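Local atomic coordinates of methylenetetrahydrofolate--tRNA-(uracil-5-)-methyltransferase trmFO (Thermus thermophilus, PDB entry 3G5S), a protein that catalyses the folate- and FAD-dependent methylation of uridine 54 in tRNA to 5-methyluridine. Residues F220-R232 and S273-E285. Residues are numbered along the deposited sequence; the frame is centred on the assembly and turned at random.
Sequences FEACVPVEELARR and SLVGFQTGLKWPE. With GSH (glutathione), chain C.
E227, in the first turn of helix 226-231, meets T279, G280 and L281, and illustrates how one acidic side chain can organise a passing loop. Its CB and CG both rest against CD2 of L281, each at 4.0 Å, the two side chains running past one another in opposite senses. With chi1 at 63° and a bend at chi2, CD is brought to T279 OG1 (3.4 Å) and L281 CG (3.8 Å). OE1 accepts the hydroxyl proton of T279 OG1 at 2.7 Å, the donor standing above the carboxylate plane; OE2 presents its syn lone pair to G280 N at 2.8 Å. OG1 in turn accepts from L281 N, closing an ST turn, so two bonds grip the hydroxyl. This loop leads out of strand 271-274, part of the antiparallel sheet, through a type II turn to helix 283-290. P225 is the N-cap residue of helix 226-231, and V226 N just after it gives its proton to Q278 O (2.9 Å). V226 CG1 lies over one face of the F277 ring, with L274 CD2 on the opposite face. The Q278 side chain turns back toward residues 223-224: NE2 sends a nearly straight bond (174°) to V224 O, 2.8 Å away in the plane of the Q278 amide. C223, G276 and Q278 also line the glutathione pocket, where G276 N hydrogen-bonds to carboxylate O31.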
loop_
_atom_site.group_PDB
_atom_site.type_symbol
_atom_site.label_atom_id
_atom_site.label_comp_id
_atom_site.label_asym_id
_atom_site.label_seq_id
_atom_site.Cartn_x
_atom_site.Cartn_y
_atom_site.Cartn_z
ATOM N N PHE A 220 -5.546 11.251 -15.949
ATOM C CA PHE A 220 -5.807 11.769 -14.611
ATOM C C PHE A 220 -6.730 12.960 -14.716
ATOM O O PHE A 220 -7.121 13.555 -13.715
ATOM C CB PHE A 220 -4.515 12.306 -13.992
ATOM C CG PHE A 220 -3.411 11.304 -13.891
ATOM C CD1 PHE A 220 -3.425 10.344 -12.899
ATOM C CD2 PHE A 220 -2.333 11.349 -14.762
ATOM C CE1 PHE A 220 -2.401 9.431 -12.789
ATOM C CE2 PHE A 220 -1.303 10.436 -14.658
ATOM C CZ PHE A 220 -1.338 9.474 -13.669
ATOM N N GLU A 221 -7.103 13.269 -15.948
ATOM C CA GLU A 221 -7.067 14.647 -16.428
ATOM C C GLU A 221 -7.594 15.867 -15.630
ATOM O O GLU A 221 -7.062 16.959 -15.814
ATOM C CB GLU A 221 -7.376 14.715 -17.932
ATOM C CG GLU A 221 -6.109 14.568 -18.805
ATOM C CD GLU A 221 -5.522 13.154 -18.821
ATOM O OE1 GLU A 221 -6.300 12.183 -18.951
ATOM O OE2 GLU A 221 -4.279 13.014 -18.732
ATOM N N ALA A 222 -8.580 15.725 -14.745
ATOM C CA ALA A 222 -8.935 16.871 -13.890
ATOM C C ALA A 222 -8.197 16.865 -12.545
ATOM O O ALA A 222 -8.280 17.818 -11.764
ATOM C CB ALA A 222 -10.440 16.977 -13.687
ATOM N N CYS A 223 -7.470 15.786 -12.285
ATOM C CA CYS A 223 -6.633 15.678 -11.099
ATOM C C CYS A 223 -5.220 16.127 -11.453
ATOM O O CYS A 223 -4.486 15.412 -12.135
ATOM C CB CYS A 223 -6.622 14.234 -10.604
ATOM S SG CYS A 223 -5.549 13.942 -9.185
ATOM N N VAL A 224 -4.845 17.311 -10.990
ATOM C CA VAL A 224 -3.576 17.920 -11.379
ATOM C C VAL A 224 -2.608 17.924 -10.200
ATOM O O VAL A 224 -2.967 18.355 -9.111
ATOM C CB VAL A 224 -3.783 19.371 -11.863
ATOM C CG1 VAL A 224 -2.473 19.968 -12.360
ATOM C CG2 VAL A 224 -4.842 19.418 -12.955
ATOM N N PRO A 225 -1.378 17.434 -10.410
ATOM C CA PRO A 225 -0.384 17.418 -9.329
ATOM C C PRO A 225 -0.151 18.831 -8.796
ATOM O O PRO A 225 -0.180 19.777 -9.583
ATOM C CB PRO A 225 0.880 16.897 -10.021
ATOM C CG PRO A 225 0.393 16.191 -11.246
ATOM C CD PRO A 225 -0.838 16.909 -11.674
ATOM N N VAL A 226 0.081 18.980 -7.493
ATOM C CA VAL A 226 0.239 20.318 -6.920
ATOM C C VAL A 226 1.396 21.090 -7.529
ATOM O O VAL A 226 1.326 22.310 -7.663
ATOM C CB VAL A 226 0.407 20.313 -5.382
ATOM C CG1 VAL A 226 -0.898 19.991 -4.710
ATOM C CG2 VAL A 226 1.501 19.344 -4.947
ATOM N N GLU A 227 2.464 20.390 -7.890
ATOM C CA GLU A 227 3.611 21.054 -8.488
ATOM C C GLU A 227 3.251 21.607 -9.868
ATOM O O GLU A 227 3.812 22.607 -10.308
ATOM C CB GLU A 227 4.829 20.122 -8.552
ATOM C CG GLU A 227 4.656 18.884 -9.420
ATOM C CD GLU A 227 4.085 17.688 -8.671
ATOM O OE1 GLU A 227 3.489 17.867 -7.585
ATOM O OE2 GLU A 227 4.234 16.556 -9.176
ATOM N N GLU A 228 2.309 20.960 -10.544
ATOM C CA GLU A 228 1.826 21.461 -11.825
ATOM C C GLU A 228 0.848 22.623 -11.634
ATOM O O GLU A 228 0.863 23.578 -12.407
ATOM C CB GLU A 228 1.204 20.335 -12.654
ATOM C CG GLU A 228 0.842 20.724 -14.082
ATOM C CD GLU A 228 2.030 21.227 -14.898
ATOM O OE1 GLU A 228 3.180 20.850 -14.587
ATOM O OE2 GLU A 228 1.808 21.998 -15.854
ATOM N N LEU A 229 -0.001 22.552 -10.610
ATOM C CA LEU A 229 -0.839 23.699 -10.263
ATOM C C LEU A 229 0.027 24.935 -10.020
ATOM O O LEU A 229 -0.299 26.031 -10.471
ATOM C CB LEU A 229 -1.700 23.410 -9.034
ATOM C CG LEU A 229 -2.838 22.397 -9.194
ATOM C CD1 LEU A 229 -3.515 22.143 -7.857
ATOM C CD2 LEU A 229 -3.854 22.867 -10.235
ATOM N N ALA A 230 1.137 24.755 -9.315
ATOM C CA ALA A 230 2.055 25.856 -9.069
ATOM C C ALA A 230 2.539 26.470 -10.377
ATOM O O ALA A 230 2.591 27.696 -10.515
ATOM C CB ALA A 230 3.235 25.384 -8.244
ATOM N N ARG A 231 2.892 25.620 -11.336
ATOM C CA ARG A 231 3.414 26.101 -12.611
ATOM C C ARG A 231 2.352 26.825 -13.427
ATOM O O ARG A 231 2.675 27.647 -14.275
ATOM C CB ARG A 231 4.043 24.956 -13.412
ATOM C CG ARG A 231 5.390 24.507 -12.861
ATOM C CD ARG A 231 6.124 23.553 -13.795
ATOM N NE ARG A 231 7.418 23.159 -13.241
ATOM C CZ ARG A 231 8.202 22.214 -13.749
ATOM N NH1 ARG A 231 7.830 21.551 -14.836
ATOM N NH2 ARG A 231 9.361 21.929 -13.169
ATOM N N ARG A 232 1.085 26.539 -13.156
ATOM C CA ARG A 232 0.005 27.150 -13.914
ATOM C C ARG A 232 -0.359 28.542 -13.378
ATOM O O ARG A 232 -1.186 29.239 -13.961
ATOM C CB ARG A 232 -1.177 26.171 -14.021
ATOM C CG ARG A 232 -0.754 24.913 -14.810
ATOM C CD ARG A 232 -1.808 23.819 -14.982
ATOM N NE ARG A 232 -1.212 22.653 -15.638
ATOM C CZ ARG A 232 -1.880 21.572 -16.034
ATOM N NH1 ARG A 232 -3.191 21.484 -15.856
ATOM N NH2 ARG A 232 -1.229 20.573 -16.618
ATOM N N SER A 273 -2.929 12.970 6.343
ATOM C CA SER A 273 -2.514 13.330 4.992
ATOM C C SER A 273 -2.677 14.820 4.739
ATOM O O SER A 273 -3.529 15.474 5.333
ATOM C CB SER A 273 -3.297 12.547 3.937
ATOM O OG SER A 273 -4.642 12.973 3.889
ATOM N N LEU A 274 -1.855 15.343 3.837
ATOM C CA LEU A 274 -2.011 16.706 3.353
ATOM C C LEU A 274 -3.109 16.746 2.298
ATOM O O LEU A 274 -2.979 16.139 1.234
ATOM C CB LEU A 274 -0.708 17.225 2.753
ATOM C CG LEU A 274 0.361 17.710 3.730
ATOM C CD1 LEU A 274 0.880 16.581 4.607
ATOM C CD2 LEU A 274 1.498 18.361 2.970
ATOM N N VAL A 275 -4.185 17.464 2.588
ATOM C CA VAL A 275 -5.373 17.434 1.745
ATOM C C VAL A 275 -5.138 18.170 0.433
ATOM O O VAL A 275 -4.744 19.332 0.428
ATOM C CB VAL A 275 -6.580 18.045 2.488
ATOM C CG1 VAL A 275 -7.803 18.090 1.578
ATOM C CG2 VAL A 275 -6.876 17.254 3.756
ATOM N N GLY A 276 -5.371 17.489 -0.683
ATOM C CA GLY A 276 -5.234 18.120 -1.980
ATOM C C GLY A 276 -3.800 18.256 -2.460
ATOM O O GLY A 276 -3.526 19.040 -3.368
ATOM N N PHE A 277 -2.892 17.479 -1.867
ATOM C CA PHE A 277 -1.474 17.537 -2.219
ATOM C C PHE A 277 -0.991 16.330 -3.014
ATOM O O PHE A 277 0.144 15.891 -2.880
ATOM C CB PHE A 277 -0.609 17.821 -0.984
ATOM C CG PHE A 277 -0.449 19.288 -0.721
ATOM C CD1 PHE A 277 -1.482 20.031 -0.169
ATOM C CD2 PHE A 277 0.707 19.949 -1.099
ATOM C CE1 PHE A 277 -1.342 21.401 0.027
ATOM C CE2 PHE A 277 0.845 21.309 -0.906
ATOM C CZ PHE A 277 -0.175 22.037 -0.341
ATOM N N GLN A 278 -1.868 15.812 -3.865
ATOM C CA GLN A 278 -1.455 14.806 -4.830
ATOM C C GLN A 278 -0.224 15.317 -5.570
ATOM O O GLN A 278 -0.148 16.489 -5.943
ATOM C CB GLN A 278 -2.589 14.496 -5.814
ATOM C CG GLN A 278 -3.000 15.663 -6.709
ATOM C CD GLN A 278 -3.948 16.650 -6.035
ATOM O OE1 GLN A 278 -4.445 16.410 -4.932
ATOM N NE2 GLN A 278 -4.215 17.768 -6.714
ATOM N N THR A 279 0.748 14.438 -5.776
ATOM C CA THR A 279 2.032 14.879 -6.296
ATOM C C THR A 279 2.810 13.746 -6.939
ATOM O O THR A 279 2.658 12.581 -6.561
ATOM C CB THR A 279 2.889 15.503 -5.177
ATOM O OG1 THR A 279 4.127 15.969 -5.721
ATOM C CG2 THR A 279 3.189 14.479 -4.088
ATOM N N GLY A 280 3.645 14.107 -7.910
ATOM C CA GLY A 280 4.568 13.176 -8.526
ATOM C C GLY A 280 6.013 13.541 -8.244
ATOM O O GLY A 280 6.922 13.040 -8.898
ATOM N N LEU A 281 6.227 14.420 -7.273
ATOM C CA LEU A 281 7.577 14.844 -6.922
ATOM C C LEU A 281 8.415 13.689 -6.393
ATOM O O LEU A 281 7.892 12.758 -5.784
ATOM C CB LEU A 281 7.525 15.942 -5.867
ATOM C CG LEU A 281 7.039 17.314 -6.343
ATOM C CD1 LEU A 281 6.966 18.282 -5.178
ATOM C CD2 LEU A 281 7.937 17.866 -7.448
ATOM N N LYS A 282 9.723 13.758 -6.616
ATOM C CA LYS A 282 10.635 12.798 -6.009
ATOM C C LYS A 282 10.528 12.919 -4.499
ATOM O O LYS A 282 10.271 13.997 -3.972
ATOM C CB LYS A 282 12.070 13.043 -6.471
ATOM C CG LYS A 282 12.232 12.950 -7.974
ATOM C CD LYS A 282 13.689 12.869 -8.381
ATOM C CE LYS A 282 13.812 12.769 -9.892
ATOM N NZ LYS A 282 15.175 12.348 -10.322
ATOM N N TRP A 283 10.722 11.811 -3.801
ATOM C CA TRP A 283 10.443 11.783 -2.375
ATOM C C TRP A 283 11.314 12.752 -1.548
ATOM O O TRP A 283 10.794 13.436 -0.674
ATOM C CB TRP A 283 10.455 10.336 -1.871
ATOM C CG TRP A 283 9.328 9.526 -2.495
ATOM C CD1 TRP A 283 8.468 9.937 -3.478
ATOM C CD2 TRP A 283 8.968 8.174 -2.194
ATOM N NE1 TRP A 283 7.584 8.933 -3.791
ATOM C CE2 TRP A 283 7.869 7.841 -3.020
ATOM C CE3 TRP A 283 9.457 7.217 -1.304
ATOM C CZ2 TRP A 283 7.254 6.592 -2.973
ATOM C CZ3 TRP A 283 8.842 5.977 -1.264
ATOM C CH2 TRP A 283 7.756 5.677 -2.095
ATOM N N PRO A 284 12.627 12.844 -1.839
ATOM C CA PRO A 284 13.411 13.822 -1.069
ATOM C C PRO A 284 12.926 15.255 -1.284
ATOM O O PRO A 284 13.021 16.084 -0.377
ATOM C CB PRO A 284 14.828 13.647 -1.625
ATOM C CG PRO A 284 14.859 12.223 -2.109
ATOM C CD PRO A 284 13.483 11.985 -2.674
ATOM N N GLU A 285 12.405 15.546 -2.470
ATOM C CA GLU A 285 11.846 16.869 -2.731
ATOM C C GLU A 285 10.563 17.096 -1.941
ATOM O O GLU A 285 10.335 18.183 -1.419
ATOM C CB GLU A 285 11.593 17.079 -4.222
ATOM C CG GLU A 285 12.861 17.072 -5.059
ATOM C CD GLU A 285 13.739 18.296 -4.823
ATOM O OE1 GLU A 285 14.311 18.445 -3.719
ATOM O OE2 GLU A 285 13.859 19.110 -5.755
HETATM N N1 GSH C . -7.620 7.640 -6.449
HETATM C CA1 GSH C . -8.998 7.621 -5.994
HETATM C C1 GSH C . -9.996 7.879 -7.112
HETATM O O11 GSH C . -9.525 7.962 -8.422
HETATM O O12 GSH C . -11.154 7.717 -6.907
HETATM C CB1 GSH C . -9.255 8.489 -4.765
HETATM C CG1 GSH C . -9.509 9.975 -4.990
HETATM C CD1 GSH C . -8.346 10.847 -5.454
HETATM O OE1 GSH C . -7.319 10.392 -5.845
HETATM N N2 GSH C . -8.531 12.269 -5.380
HETATM C CA2 GSH C . -7.459 13.161 -5.691
HETATM C C2 GSH C . -6.862 13.807 -4.445
HETATM O O2 GSH C . -7.362 14.776 -3.978
HETATM C CB2 GSH C . -7.997 14.182 -6.680
HETATM S SG2 GSH C . -6.792 15.298 -7.430
HETATM N N3 GSH C . -5.474 13.506 -4.153
HETATM C CA3 GSH C . -4.800 14.223 -3.092
HETATM C C3 GSH C . -5.197 13.784 -1.690
HETATM O O31 GSH C . -5.251 14.545 -0.776
HETATM O O32 GSH C . -5.757 12.526 -1.593
#